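PDB 5L2L: Nab2p from Saccharomyces cerevisiae YJM1574, which binds the poly(A) tail of mRNAs and pre-mRNAs, protects them from the exosome and takes part in tail-length control and nuclear export. Local coordinates for residues S5-K10 / P47-C52. Residues are numbered along the deposited sequence; the frame is centred on the assembly and turned at random.
With ZN (zinc ion), chain S; ZN (zinc ion), chain U; nucleotides of chain G; nucleotides of chain C.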
loop_
_atom_site.group_PDB
_atom_site.type_symbol
_atom_site.label_atom_id
_atom_site.label_comp_id
_atom_site.label_asym_id
_atom_site.label_seq_id
_atom_site.Cartn_x
_atom_site.Cartn_y
_atom_site.Cartn_z
ATOM N N SER F 5 18.593 -12.143 -0.438
ATOM C CA SER F 5 18.401 -13.390 0.291
ATOM C C SER F 5 17.427 -14.318 -0.434
ATOM O O SER F 5 16.468 -13.871 -1.077
ATOM C CB SER F 5 17.874 -13.123 1.709
ATOM O OG SER F 5 17.528 -14.343 2.365
ATOM N N LEU F 6 17.678 -15.630 -0.312
ATOM C CA LEU F 6 16.740 -16.633 -0.810
ATOM C C LEU F 6 15.487 -16.768 0.064
ATOM O O LEU F 6 14.493 -17.339 -0.386
ATOM C CB LEU F 6 17.438 -17.993 -0.920
ATOM C CG LEU F 6 18.466 -18.161 -2.037
ATOM C CD1 LEU F 6 19.237 -19.450 -1.875
ATOM C CD2 LEU F 6 17.822 -18.122 -3.414
ATOM N N GLU F 7 15.504 -16.263 1.291
ATOM C CA GLU F 7 14.321 -16.354 2.136
ATOM C C GLU F 7 13.133 -15.650 1.487
ATOM O O GLU F 7 13.281 -14.609 0.838
ATOM C CB GLU F 7 14.598 -15.744 3.504
ATOM C CG GLU F 7 15.510 -16.585 4.354
ATOM C CD GLU F 7 15.233 -16.408 5.833
ATOM O OE1 GLU F 7 15.449 -15.286 6.346
ATOM O OE2 GLU F 7 14.775 -17.384 6.474
ATOM N N GLN F 8 11.949 -16.232 1.671
ATOM C CA GLN F 8 10.732 -15.742 1.030
ATOM C C GLN F 8 10.149 -14.513 1.732
ATOM O O GLN F 8 9.922 -14.535 2.944
ATOM C CB GLN F 8 9.678 -16.854 1.027
ATOM C CG GLN F 8 8.578 -16.632 0.020
ATOM C CD GLN F 8 9.081 -16.838 -1.398
ATOM O OE1 GLN F 8 10.037 -17.586 -1.624
ATOM N NE2 GLN F 8 8.476 -16.164 -2.344
ATOM N N CYS F 9 9.862 -13.453 0.959
ATOM C CA CYS F 9 9.128 -12.301 1.492
ATOM C C CYS F 9 7.698 -12.694 1.839
ATOM O O CYS F 9 6.976 -13.211 0.987
ATOM C CB CYS F 9 9.086 -11.160 0.479
ATOM S SG CYS F 9 8.238 -9.682 1.153
ATOM N N LYS F 10 7.270 -12.410 3.080
ATOM C CA LYS F 10 5.931 -12.819 3.500
ATOM C C LYS F 10 4.812 -11.979 2.891
ATOM O O LYS F 10 3.648 -12.396 2.979
ATOM C CB LYS F 10 5.810 -12.804 5.033
ATOM C CG LYS F 10 5.901 -11.423 5.684
ATOM C CD LYS F 10 5.889 -11.480 7.224
ATOM C CE LYS F 10 4.509 -11.805 7.725
ATOM N NZ LYS F 10 4.389 -11.922 9.228
ATOM N N PRO F 47 8.446 -22.057 0.781
ATOM C CA PRO F 47 8.028 -21.957 2.187
ATOM C C PRO F 47 8.586 -20.724 2.896
ATOM O O PRO F 47 9.772 -20.391 2.772
ATOM C CB PRO F 47 8.575 -23.246 2.813
ATOM C CG PRO F 47 8.713 -24.207 1.686
ATOM C CD PRO F 47 9.098 -23.352 0.500
ATOM N N ILE F 48 7.700 -20.059 3.687
ATOM C CA ILE F 48 8.073 -18.957 4.575
ATOM C C ILE F 48 8.460 -19.522 5.935
ATOM O O ILE F 48 7.777 -20.407 6.469
ATOM C CB ILE F 48 6.913 -17.954 4.724
ATOM C CG1 ILE F 48 6.533 -17.314 3.381
ATOM C CG2 ILE F 48 7.264 -16.879 5.749
ATOM C CD1 ILE F 48 5.144 -16.664 3.427
ATOM N N ASN F 49 9.517 -18.973 6.536
ATOM C CA ASN F 49 10.024 -19.478 7.818
ATOM C C ASN F 49 9.316 -18.803 9.004
ATOM O O ASN F 49 9.931 -18.132 9.841
ATOM C CB ASN F 49 11.539 -19.281 7.890
ATOM C CG ASN F 49 12.290 -20.119 6.858
ATOM O OD1 ASN F 49 11.910 -21.261 6.564
ATOM N ND2 ASN F 49 13.364 -19.551 6.298
ATOM N N GLU F 50 7.999 -19.016 9.081
ATOM C CA GLU F 50 7.152 -18.457 10.137
ATOM C C GLU F 50 5.885 -19.312 10.259
ATOM O O GLU F 50 5.354 -19.767 9.249
ATOM C CB GLU F 50 6.772 -16.987 9.838
ATOM C CG GLU F 50 5.933 -16.319 10.931
ATOM C CD GLU F 50 5.556 -14.865 10.636
ATOM O OE1 GLU F 50 6.210 -14.211 9.801
ATOM O OE2 GLU F 50 4.600 -14.361 11.272
ATOM N N ASP F 51 5.411 -19.525 11.492
ATOM C CA ASP F 51 4.202 -20.314 11.718
ATOM C C ASP F 51 2.950 -19.574 11.243
ATOM O O ASP F 51 2.777 -18.381 11.510
ATOM C CB ASP F 51 4.046 -20.634 13.211
ATOM C CG ASP F 51 5.031 -21.670 13.710
ATOM O OD1 ASP F 51 5.649 -22.401 12.903
ATOM O OD2 ASP F 51 5.164 -21.775 14.939
ATOM N N CYS F 52 2.059 -20.296 10.556
ATOM C CA CYS F 52 0.777 -19.717 10.124
ATOM C C CYS F 52 -0.107 -19.334 11.321
ATOM O O CYS F 52 -0.337 -20.150 12.229
ATOM C CB CYS F 52 0.010 -20.700 9.229
ATOM S SG CYS F 52 -1.539 -19.977 8.525
HETATM ZN ZN ZN S . 9.393 -7.871 0.192
HETATM ZN ZN ZN U . -1.844 -21.056 6.444
ATOM P P A G 5 0.650 -8.219 8.892
ATOM O OP1 A G 5 0.131 -8.447 10.255
ATOM O OP2 A G 5 1.974 -8.767 8.536
ATOM O "O5'" A G 5 -0.464 -8.830 7.932
ATOM C "C5'" A G 5 -0.413 -8.644 6.514
ATOM C "C4'" A G 5 -1.038 -9.811 5.782
ATOM O "O4'" A G 5 -0.178 -10.989 5.902
ATOM C "C3'" A G 5 -2.405 -10.242 6.291
ATOM O "O3'" A G 5 -3.160 -10.753 5.196
ATOM C "C2'" A G 5 -2.050 -11.360 7.271
ATOM O "O2'" A G 5 -3.089 -12.279 7.557
ATOM C "C1'" A G 5 -0.875 -12.032 6.564
ATOM N N9 A G 5 0.044 -12.700 7.501
ATOM C C8 A G 5 1.077 -12.138 8.195
ATOM N N7 A G 5 1.716 -12.958 8.999
ATOM C C5 A G 5 1.036 -14.165 8.838
ATOM C C6 A G 5 1.211 -15.442 9.399
ATOM N N6 A G 5 2.167 -15.721 10.289
ATOM N N1 A G 5 0.350 -16.426 9.037
ATOM C C2 A G 5 -0.595 -16.136 8.131
ATOM N N3 A G 5 -0.841 -14.975 7.516
ATOM C C4 A G 5 0.005 -14.015 7.918
ATOM P P A C 3 15.001 -7.888 8.539
ATOM O OP1 A C 3 15.692 -7.592 7.252
ATOM O OP2 A C 3 15.766 -8.502 9.659
ATOM O "O5'" A C 3 14.294 -6.557 9.073
ATOM C "C5'" A C 3 14.310 -5.347 8.312
ATOM C "C4'" A C 3 13.001 -5.127 7.590
ATOM O "O4'" A C 3 12.701 -6.335 6.824
ATOM C "C3'" A C 3 11.794 -4.879 8.507
ATOM O "O3'" A C 3 10.872 -3.924 7.926
ATOM C "C2'" A C 3 11.162 -6.275 8.608
ATOM O "O2'" A C 3 9.786 -6.279 8.923
ATOM C "C1'" A C 3 11.436 -6.846 7.211
ATOM N N9 A C 3 11.440 -8.321 7.115
ATOM C C8 A C 3 12.063 -9.272 7.899
ATOM N N7 A C 3 11.833 -10.524 7.526
ATOM C C5 A C 3 10.993 -10.410 6.411
ATOM C C6 A C 3 10.372 -11.350 5.538
ATOM N N6 A C 3 10.484 -12.679 5.610
ATOM N N1 A C 3 9.599 -10.869 4.536
ATOM C C2 A C 3 9.467 -9.544 4.416
ATOM N N3 A C 3 9.986 -8.571 5.160
ATOM C C4 A C 3 10.748 -9.059 6.160
HETATM O O HOH W 1 11.840 -18.599 3.470
HETATM O O HOH W 2 10.872 -16.500 4.968
#
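Lys-10 and Glu-50 meet in a salt bridge beside the base of A5 of chain G. NZ of Lys-10 lies 3.0 Å from OE1 of Glu-50, on the syn side of that oxygen. A second bond, from NZ to OE2 of Glu-50, is weak. CG of Glu-50 is anti to the backbone N (chi1 -178°) and the chain stays extended beyond it, which carries the carboxylate out to both NZ and the adenine. Both charged groups also read the base: Lys-10 NZ donates to N7 of A5 at 2.9 Å, and N6 of A5 donates to Glu-50 OE2. Beside the salt bridge, CD1 of Ile-48 lies 3.9 Å from CA of Lys-10. CG1 of Ile-48 packs on CB and CG of Gln-8, the two side chains crossing at about a right angle. OE1 of Gln-8 hydrogen-bonds ND1 of His-46, a zinc ligand of finger 6. At the exposed end, ND2 of Asn-49 donates to OE2 of Glu-7 at 2.6 Å, on the anti side of the oxygen. The carboxylate and amide planes are 37° apart. Two waters bridge the backbones of Gln-8 and 47-49. The contact brings together the chain around Cys-9, a zinc ligand of finger 5, and the chain leading to Cys-52, a zinc ligand of finger 7. Lys-10 N also donates to N1 of A3 of chain C, so Lys-10 links adenines from two RNA chains. The salt bridge probably positions NZ and the carboxylate for A5.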